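Local coordinates for protein VIN1 (PDB 6BFI) that probably binds actin filaments and may take part in cell-cell adhesion, as a sponge member of the vinculin/alpha-catenin family, at residues Glu513-Ala518 and Ser598-Val603; Lys580-Ser585 and Lys589-Lys594; Glu504-Ala509 and Ala535-Arg540. All blocks are in the same frame, centred on the assembly; numbering follows the deposited sequence. Where two conformers were deposited one is given.

How the contacts relate
All three contacts lie in one antiparallel four-helix bundle built from helices 496-519, 524-550, 572-584 and 589-615. Contact 1 is central: it shares helix 589-615 with contact 2 and helix 496-519 with contact 3, their centres being about 12 and 11 Å away. Contacts 1 and 2 meet where A518 O lies 2.8 Å from Q592 NE2; contacts 1 and 3 meet through V603 CG2 and I507 CG2, 4.0 Å apart. Contacts 2 and 3 do not touch, with centres about 21 Å and nearest atoms about 9 Å apart. Along the chain, both segments of contact 2 fall between the two segments of contact 1, whereas contacts 1 and 3 interleave.

Contact 1: Glu513-Ala518 and Ser598-Val603; sequences EAKRIA and SADKVV
K515 reaches across from helix 496-519 to D600 on helix 589-615, forming a salt bridge between two antiparallel members of a four-helix bundle, the building block of the vinculin family. The two side chains cross at about a right angle, the lysine arriving with its last carbons and ammonium beside one carboxylate oxygen. The lysine chain is extended about chi2 and chi4, but a bend at chi3 (-65°) swings K515 CE aside, so that the chain passes alongside D600 OD1 and NZ ends beside it. K515 CD and K515 CE each lie 3.8 Å from D600 OD1, so the aliphatic end borders the same oxygen that takes the bond. D600 leaves its helix on the flank, and its CG stands anti to the carbonyl carbon (chi1 -68°), bringing the carboxylate round to the lysine. With an alanine here instead of K515, the D600 carboxylate would probably lose this positive mate and be freer to turn. The bridge lies at the surface, on the outer side of the seam; deeper in, A599 packs on V511 and A514 on F595. Farther round helix 496-519, R516 forms a salt bridge with E513, though their hydrogen bond is weak, and a second one with E522. The K515 ammonium is held unevenly by the carboxylate: its NZ is 3.1 Å from D600 OD1, bonded on the syn lone pair, but 4.1 Å from D600 OD2.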
loop_
_atom_site.group_PDB
_atom_site.type_symbol
_atom_site.label_atom_id
_atom_site.label_comp_id
_atom_site.label_asym_id
_atom_site.label_seq_id
_atom_site.Cartn_x
_atom_site.Cartn_y
_atom_site.Cartn_z
ATOM N N GLU A 513 6.294 -41.676 -5.119
ATOM C CA GLU A 513 6.168 -42.429 -3.876
ATOM C C GLU A 513 4.806 -43.105 -3.778
ATOM O O GLU A 513 4.697 -44.228 -3.274
ATOM C CB GLU A 513 6.406 -41.507 -2.681
ATOM C CG GLU A 513 6.452 -42.217 -1.336
ATOM C CD GLU A 513 7.455 -43.354 -1.309
ATOM O OE1 GLU A 513 7.072 -44.473 -0.905
ATOM O OE2 GLU A 513 8.623 -43.130 -1.697
ATOM N N ALA A 514 3.755 -42.443 -4.272
ATOM C CA ALA A 514 2.419 -43.027 -4.222
ATOM C C ALA A 514 2.302 -44.225 -5.157
ATOM O O ALA A 514 1.637 -45.213 -4.826
ATOM C CB ALA A 514 1.367 -41.973 -4.563
ATOM N N LYS A 515 2.930 -44.154 -6.333
ATOM C CA LYS A 515 2.958 -45.312 -7.222
ATOM C C LYS A 515 3.751 -46.454 -6.600
ATOM O O LYS A 515 3.379 -47.627 -6.740
ATOM C CB LYS A 515 3.543 -44.925 -8.580
ATOM C CG LYS A 515 2.671 -43.979 -9.393
ATOM C CD LYS A 515 3.236 -43.761 -10.792
ATOM C CE LYS A 515 4.586 -43.058 -10.752
ATOM N NZ LYS A 515 5.104 -42.764 -12.119
ATOM N N ARG A 516 4.845 -46.129 -5.908
ATOM C CA ARG A 516 5.617 -47.151 -5.207
ATOM C C ARG A 516 4.775 -47.834 -4.136
ATOM O O ARG A 516 4.783 -49.065 -4.012
ATOM C CB ARG A 516 6.869 -46.528 -4.592
ATOM C CG ARG A 516 7.617 -47.449 -3.647
ATOM C CD ARG A 516 8.633 -46.685 -2.817
ATOM N NE ARG A 516 9.245 -47.536 -1.802
ATOM C CZ ARG A 516 8.734 -47.738 -0.592
ATOM N NH1 ARG A 516 7.600 -47.148 -0.243
ATOM N NH2 ARG A 516 9.358 -48.532 0.268
ATOM N N ILE A 517 4.039 -47.047 -3.348
ATOM C CA ILE A 517 3.183 -47.613 -2.311
ATOM C C ILE A 517 2.025 -48.387 -2.932
ATOM O O ILE A 517 1.501 -49.331 -2.328
ATOM C CB ILE A 517 2.692 -46.494 -1.371
ATOM C CG1 ILE A 517 3.882 -45.810 -0.696
ATOM C CG2 ILE A 517 1.742 -47.035 -0.313
ATOM C CD1 ILE A 517 3.507 -44.608 0.142
ATOM N N ALA A 518 1.620 -48.023 -4.149
ATOM C CA ALA A 518 0.502 -48.704 -4.793
ATOM C C ALA A 518 0.915 -50.056 -5.363
ATOM O O ALA A 518 0.163 -51.031 -5.252
ATOM C CB ALA A 518 -0.087 -47.821 -5.893
ATOM N N SER A 598 -3.714 -42.342 -13.696
ATOM C CA SER A 598 -4.404 -41.118 -13.291
ATOM C C SER A 598 -3.442 -40.129 -12.639
ATOM O O SER A 598 -3.459 -38.928 -12.947
ATOM C CB SER A 598 -5.553 -41.459 -12.342
ATOM O OG SER A 598 -6.504 -42.304 -12.965
ATOM N N ALA A 599 -2.589 -40.618 -11.734
ATOM C CA ALA A 599 -1.601 -39.749 -11.103
ATOM C C ALA A 599 -0.628 -39.182 -12.133
ATOM O O ALA A 599 -0.288 -37.991 -12.090
ATOM C CB ALA A 599 -0.856 -40.516 -10.011
ATOM N N ASP A 600 -0.175 -40.020 -13.073
ATOM C CA ASP A 600 0.644 -39.513 -14.169
ATOM C C ASP A 600 -0.089 -38.436 -14.961
ATOM O O ASP A 600 0.536 -37.473 -15.427
ATOM C CB ASP A 600 1.065 -40.660 -15.090
ATOM C CG ASP A 600 2.035 -41.623 -14.423
ATOM O OD1 ASP A 600 2.804 -41.180 -13.539
ATOM O OD2 ASP A 600 2.037 -42.819 -14.787
ATOM N N LYS A 601 -1.410 -38.568 -15.113
ATOM C CA LYS A 601 -2.175 -37.530 -15.794
ATOM C C LYS A 601 -2.146 -36.227 -15.004
ATOM O O LYS A 601 -2.044 -35.137 -15.586
ATOM C CB LYS A 601 -3.615 -37.993 -16.018
ATOM C CG LYS A 601 -4.294 -37.327 -17.201
ATOM C CD LYS A 601 -3.693 -37.808 -18.512
ATOM C CE LYS A 601 -3.690 -36.708 -19.560
ATOM N NZ LYS A 601 -5.043 -36.127 -19.780
ATOM N N VAL A 602 -2.227 -36.319 -13.673
ATOM C CA VAL A 602 -2.076 -35.128 -12.838
ATOM C C VAL A 602 -0.725 -34.467 -13.093
ATOM O O VAL A 602 -0.643 -33.258 -13.363
ATOM C CB VAL A 602 -2.256 -35.485 -11.352
ATOM C CG1 VAL A 602 -1.905 -34.291 -10.477
ATOM C CG2 VAL A 602 -3.682 -35.954 -11.086
ATOM N N VAL A 603 0.356 -35.252 -13.015
ATOM C CA VAL A 603 1.695 -34.715 -13.259
ATOM C C VAL A 603 1.755 -34.008 -14.608
ATOM O O VAL A 603 2.306 -32.904 -14.728
ATOM C CB VAL A 603 2.749 -35.837 -13.162
ATOM C CG1 VAL A 603 4.082 -35.368 -13.737
ATOM C CG2 VAL A 603 2.920 -36.283 -11.720
#

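Contact 2: Lys580-Ser585 and Lys589-Lys594; sequences KAVVTS and KDIQRK
I591 overlaps A581 and V582 with its CG2 methyl, which fits between the two on the facing turn of helix 572-584. I591 CG2 stands 3.7 Å from A581 CB and 3.6 Å from V582 CG2, and it also rests against the backbone at A581 C. Its position follows from chi1 (-57°), which sets CG1 anti to the carbonyl carbon and leaves CG2 anti to the backbone N. The side chains of V582 and I591 run alongside each other, pointing opposite ways, and V582 CG1 comes within 4.5 Å of Q592 CG. All this is apolar packing in an antiparallel helical hairpin: the short segment axes approach to 9.1 Å at an angle of 165°, with a short non-helical link joining them. Near that link, T584 OG1 bonds back to K580 O at 2.9 Å. T584 N bonds the same carbonyl from the opposite face of its plane, so two donors grip one oxygen at the helix end. On the far helix, D590 gathers K594 and, at longer range, R593 into a salt-bridge network, while D590 N bonds N588 OD1. V582 also touches L527, and V583 touches S524 and I528, so V582 and V583 carry the 572-584 arm onto helix 524-550, near the bundle's end.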
loop_
_atom_site.group_PDB
_atom_site.type_symbol
_atom_site.label_atom_id
_atom_site.label_comp_id
_atom_site.label_asym_id
_atom_site.label_seq_id
_atom_site.Cartn_x
_atom_site.Cartn_y
_atom_site.Cartn_z
ATOM N N LYS A 580 -8.841 -44.503 -3.898
ATOM C CA LYS A 580 -9.784 -45.167 -3.001
ATOM C C LYS A 580 -10.161 -46.548 -3.525
ATOM O O LYS A 580 -10.328 -47.494 -2.746
ATOM C CB LYS A 580 -11.031 -44.302 -2.814
ATOM C CG LYS A 580 -10.753 -42.950 -2.175
ATOM C CD LYS A 580 -11.980 -42.050 -2.207
ATOM C CE LYS A 580 -11.682 -40.693 -1.583
ATOM N NZ LYS A 580 -12.828 -39.752 -1.717
ATOM N N ALA A 581 -10.286 -46.686 -4.848
ATOM C CA ALA A 581 -10.505 -48.006 -5.427
ATOM C C ALA A 581 -9.345 -48.947 -5.129
ATOM O O ALA A 581 -9.548 -50.162 -5.016
ATOM C CB ALA A 581 -10.726 -47.890 -6.936
ATOM N N VAL A 582 -8.129 -48.414 -4.993
ATOM C CA VAL A 582 -7.007 -49.259 -4.592
ATOM C C VAL A 582 -7.140 -49.657 -3.128
ATOM O O VAL A 582 -6.857 -50.804 -2.758
ATOM C CB VAL A 582 -5.662 -48.563 -4.866
ATOM C CG1 VAL A 582 -4.510 -49.460 -4.436
ATOM C CG2 VAL A 582 -5.530 -48.213 -6.336
ATOM N N VAL A 583 -7.576 -48.732 -2.267
ATOM C CA VAL A 583 -7.768 -49.112 -0.870
ATOM C C VAL A 583 -8.901 -50.118 -0.723
ATOM O O VAL A 583 -8.946 -50.856 0.269
ATOM C CB VAL A 583 -8.014 -47.883 0.030
ATOM C CG1 VAL A 583 -7.346 -46.660 -0.550
ATOM C CG2 VAL A 583 -9.504 -47.644 0.262
ATOM N N THR A 584 -9.816 -50.183 -1.694
ATOM C CA THR A 584 -10.874 -51.186 -1.640
ATOM C C THR A 584 -10.335 -52.567 -1.994
ATOM O O THR A 584 -10.590 -53.545 -1.281
ATOM C CB THR A 584 -12.018 -50.797 -2.576
ATOM O OG1 THR A 584 -12.391 -49.434 -2.333
ATOM C CG2 THR A 584 -13.224 -51.691 -2.339
ATOM N N SER A 585 -9.588 -52.666 -3.096
ATOM C CA SER A 585 -8.972 -53.913 -3.548
ATOM C C SER A 585 -7.471 -53.682 -3.685
ATOM O O SER A 585 -6.973 -53.388 -4.783
ATOM C CB SER A 585 -9.574 -54.389 -4.869
ATOM O OG SER A 585 -10.956 -54.667 -4.734
ATOM N N LYS A 589 -4.084 -55.725 -9.522
ATOM C CA LYS A 589 -3.051 -55.008 -10.263
ATOM C C LYS A 589 -3.657 -54.035 -11.268
ATOM O O LYS A 589 -3.055 -52.995 -11.566
ATOM C CB LYS A 589 -2.132 -55.999 -10.978
ATOM C CG LYS A 589 -1.686 -57.180 -10.127
ATOM C CD LYS A 589 -0.815 -56.742 -8.960
ATOM C CE LYS A 589 -0.360 -57.939 -8.139
ATOM N NZ LYS A 589 0.490 -57.541 -6.982
ATOM N N ASP A 590 -4.842 -54.353 -11.793
ATOM C CA ASP A 590 -5.488 -53.487 -12.775
ATOM C C ASP A 590 -5.858 -52.138 -12.166
ATOM O O ASP A 590 -5.594 -51.084 -12.758
ATOM C CB ASP A 590 -6.723 -54.188 -13.343
ATOM C CG ASP A 590 -7.528 -53.300 -14.270
ATOM O OD1 ASP A 590 -6.923 -52.484 -14.997
ATOM O OD2 ASP A 590 -8.771 -53.422 -14.271
ATOM N N ILE A 591 -6.476 -52.154 -10.982
ATOM C CA ILE A 591 -6.817 -50.908 -10.300
ATOM C C ILE A 591 -5.555 -50.105 -10.002
ATOM O O ILE A 591 -5.550 -48.868 -10.082
ATOM C CB ILE A 591 -7.622 -51.203 -9.020
ATOM C CG1 ILE A 591 -8.887 -51.998 -9.355
ATOM C CG2 ILE A 591 -7.997 -49.917 -8.308
ATOM C CD1 ILE A 591 -9.905 -51.220 -10.164
ATOM N N GLN A 592 -4.462 -50.796 -9.666
ATOM C CA GLN A 592 -3.183 -50.119 -9.478
ATOM C C GLN A 592 -2.736 -49.426 -10.759
ATOM O O GLN A 592 -2.247 -48.290 -10.720
ATOM C CB GLN A 592 -2.122 -51.116 -9.012
ATOM C CG GLN A 592 -2.375 -51.707 -7.636
ATOM C CD GLN A 592 -1.362 -52.774 -7.268
ATOM O OE1 GLN A 592 -0.523 -53.161 -8.083
ATOM N NE2 GLN A 592 -1.434 -53.257 -6.032
ATOM N N ARG A 593 -2.896 -50.093 -11.907
ATOM C CA ARG A 593 -2.541 -49.467 -13.177
ATOM C C ARG A 593 -3.397 -48.236 -13.444
ATOM O O ARG A 593 -2.884 -47.195 -13.878
ATOM C CB ARG A 593 -2.678 -50.472 -14.320
ATOM C CG ARG A 593 -1.621 -51.558 -14.330
ATOM C CD ARG A 593 -1.687 -52.365 -15.617
ATOM N NE ARG A 593 -2.934 -53.117 -15.732
ATOM C CZ ARG A 593 -3.061 -54.403 -15.426
ATOM N NH1 ARG A 593 -2.014 -55.087 -14.987
ATOM N NH2 ARG A 593 -4.234 -55.009 -15.561
ATOM N N LYS A 594 -4.706 -48.336 -13.193
ATOM C CA LYS A 594 -5.589 -47.186 -13.373
ATOM C C LYS A 594 -5.136 -46.009 -12.517
ATOM O O LYS A 594 -5.023 -44.877 -13.005
ATOM C CB LYS A 594 -7.030 -47.571 -13.031
ATOM C CG LYS A 594 -7.605 -48.690 -13.881
ATOM C CD LYS A 594 -8.975 -49.112 -13.368
ATOM C CE LYS A 594 -9.538 -50.273 -14.174
ATOM N NZ LYS A 594 -10.796 -50.809 -13.578
#

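Contact 3: Glu504-Ala509 and Ala535-Arg540; sequences EARIQA and ARQANR
The Q537 amide and the R506 guanidinium are turned 56° apart in plane, on side chains that cross at about a right angle. Q537 OE1 comes obliquely to the guanidinium, 4.0 Å from R506 NH1, a proximity rather than a hydrogen bond. Q537 OE1 instead sits among aliphatic carbons, 3.5 Å from R506 CB and 3.4 Å from I507 CG1. The nitrogen has partners of its own: Q537 NE2 donates to D510 OD2 and S533 OG, which between them should fix the rotation of the group. Nearer the Q537 backbone, I507 and Q537 lie alongside, each directed at the other's helix. I507 CG1 lies 3.6 Å from Q537 CB, and I507 CD1 extends onward to 3.9 Å from A538 N, touching the backbone of the facing helix. An extended ending (chi2 174°) carries CD1 that far. The glutamine chain is likewise stretched beyond CG, reaching across to a helix whose short segment axis runs antiparallel to its own at 159°, 10.2 Å away at closest approach. This is the buried joint of the first two helices of a four-helix bundle, 496-519 and 524-550. The remaining helices close in beside it: I507 also packs on V603 and V606 of helix 589-615, and A538 on I572 of helix 572-584, while R506 leans on A373 of helix 344-375 and Q537 on V377 in the loop that follows.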
loop_
_atom_site.group_PDB
_atom_site.type_symbol
_atom_site.label_atom_id
_atom_site.label_comp_id
_atom_site.label_asym_id
_atom_site.label_seq_id
_atom_site.Cartn_x
_atom_site.Cartn_y
_atom_site.Cartn_z
ATOM N N GLU A 504 5.911 -28.644 -9.283
ATOM C CA GLU A 504 6.070 -29.732 -10.242
ATOM C C GLU A 504 7.020 -30.794 -9.704
ATOM O O GLU A 504 6.750 -31.996 -9.818
ATOM C CB GLU A 504 6.574 -29.182 -11.578
ATOM C CG GLU A 504 6.567 -30.183 -12.728
ATOM C CD GLU A 504 7.178 -29.615 -13.999
ATOM O OE1 GLU A 504 7.782 -28.523 -13.933
ATOM O OE2 GLU A 504 7.059 -30.258 -15.066
ATOM N N ALA A 505 8.131 -30.369 -9.098
ATOM C CA ALA A 505 9.093 -31.326 -8.557
ATOM C C ALA A 505 8.510 -32.081 -7.368
ATOM O O ALA A 505 8.579 -33.316 -7.307
ATOM C CB ALA A 505 10.381 -30.605 -8.161
ATOM N N ARG A 506 7.927 -31.353 -6.410
ATOM C CA ARG A 506 7.347 -31.999 -5.236
ATOM C C ARG A 506 6.224 -32.953 -5.630
ATOM O O ARG A 506 6.121 -34.059 -5.086
ATOM C CB ARG A 506 6.841 -30.943 -4.252
ATOM C CG ARG A 506 7.955 -30.181 -3.548
ATOM C CD ARG A 506 7.458 -28.887 -2.918
ATOM N NE ARG A 506 7.463 -28.931 -1.458
ATOM C CZ ARG A 506 6.369 -28.884 -0.703
ATOM N NH1 ARG A 506 5.173 -28.783 -1.268
ATOM N NH2 ARG A 506 6.473 -28.929 0.618
ATOM N N ILE A 507 5.382 -32.546 -6.582
ATOM C CA ILE A 507 4.315 -33.424 -7.052
ATOM C C ILE A 507 4.899 -34.646 -7.753
ATOM O O ILE A 507 4.364 -35.752 -7.636
ATOM C CB ILE A 507 3.344 -32.647 -7.960
ATOM C CG1 ILE A 507 2.446 -31.737 -7.119
ATOM C CG2 ILE A 507 2.489 -33.598 -8.785
ATOM C CD1 ILE A 507 1.556 -30.833 -7.939
ATOM N N GLN A 508 6.009 -34.473 -8.478
ATOM C CA GLN A 508 6.663 -35.619 -9.105
ATOM C C GLN A 508 7.146 -36.616 -8.059
ATOM O O GLN A 508 6.919 -37.826 -8.185
ATOM C CB GLN A 508 7.830 -35.158 -9.978
ATOM C CG GLN A 508 7.435 -34.666 -11.358
ATOM C CD GLN A 508 8.636 -34.282 -12.197
ATOM O OE1 GLN A 508 9.757 -34.716 -11.930
ATOM N NE2 GLN A 508 8.411 -33.459 -13.215
ATOM N N ALA A 509 7.814 -36.124 -7.013
ATOM C CA ALA A 509 8.317 -37.019 -5.973
ATOM C C ALA A 509 7.178 -37.712 -5.231
ATOM O O ALA A 509 7.246 -38.917 -4.961
ATOM C CB ALA A 509 9.199 -36.244 -4.995
ATOM N N ALA A 535 -3.375 -34.255 -4.479
ATOM C CA ALA A 535 -4.553 -33.502 -4.902
ATOM C C ALA A 535 -4.512 -32.067 -4.386
ATOM O O ALA A 535 -4.876 -31.128 -5.107
ATOM C CB ALA A 535 -5.823 -34.207 -4.425
ATOM N N ARG A 536 -4.064 -31.875 -3.142
ATOM C CA ARG A 536 -3.992 -30.526 -2.587
ATOM C C ARG A 536 -2.920 -29.696 -3.283
ATOM O O ARG A 536 -3.128 -28.506 -3.553
ATOM C CB ARG A 536 -3.736 -30.587 -1.079
ATOM C CG ARG A 536 -4.892 -31.177 -0.281
ATOM C CD ARG A 536 -4.723 -30.942 1.215
ATOM N NE ARG A 536 -3.567 -31.647 1.765
ATOM C CZ ARG A 536 -3.622 -32.853 2.320
ATOM N NH1 ARG A 536 -4.780 -33.496 2.403
ATOM N NH2 ARG A 536 -2.521 -33.417 2.797
ATOM N N GLN A 537 -1.768 -30.300 -3.587
ATOM C CA GLN A 537 -0.730 -29.567 -4.308
ATOM C C GLN A 537 -1.199 -29.180 -5.706
ATOM O O GLN A 537 -0.948 -28.059 -6.170
ATOM C CB GLN A 537 0.549 -30.401 -4.372
ATOM C CG GLN A 537 1.163 -30.691 -3.014
ATOM C CD GLN A 537 2.396 -31.566 -3.102
ATOM O OE1 GLN A 537 3.339 -31.263 -3.835
ATOM N NE2 GLN A 537 2.394 -32.664 -2.354
ATOM N N ALA A 538 -1.896 -30.092 -6.389
ATOM C CA ALA A 538 -2.421 -29.784 -7.714
ATOM C C ALA A 538 -3.447 -28.658 -7.655
ATOM O O ALA A 538 -3.430 -27.749 -8.494
ATOM C CB ALA A 538 -3.033 -31.036 -8.340
ATOM N N ASN A 539 -4.352 -28.699 -6.670
ATOM C CA ASN A 539 -5.335 -27.626 -6.551
ATOM C C ASN A 539 -4.678 -26.301 -6.190
ATOM O O ASN A 539 -5.167 -25.238 -6.594
ATOM C CB ASN A 539 -6.408 -27.998 -5.530
ATOM C CG ASN A 539 -7.705 -28.428 -6.189
ATOM O OD1 ASN A 539 -8.505 -27.591 -6.609
ATOM N ND2 ASN A 539 -7.917 -29.735 -6.292
ATOM N N ARG A 540 -3.577 -26.336 -5.437
ATOM C CA ARG A 540 -2.818 -25.114 -5.203
ATOM C C ARG A 540 -2.216 -24.588 -6.501
ATOM O O ARG A 540 -2.163 -23.370 -6.723
ATOM C CB ARG A 540 -1.733 -25.364 -4.156
ATOM C CG ARG A 540 -2.259 -25.319 -2.728
ATOM C CD ARG A 540 -2.681 -23.906 -2.375
ATOM N NE ARG A 540 -1.531 -23.006 -2.356
ATOM C CZ ARG A 540 -1.584 -21.710 -2.646
ATOM N NH1 ARG A 540 -2.734 -21.149 -2.995
ATOM N NH2 ARG A 540 -0.482 -20.976 -2.596
#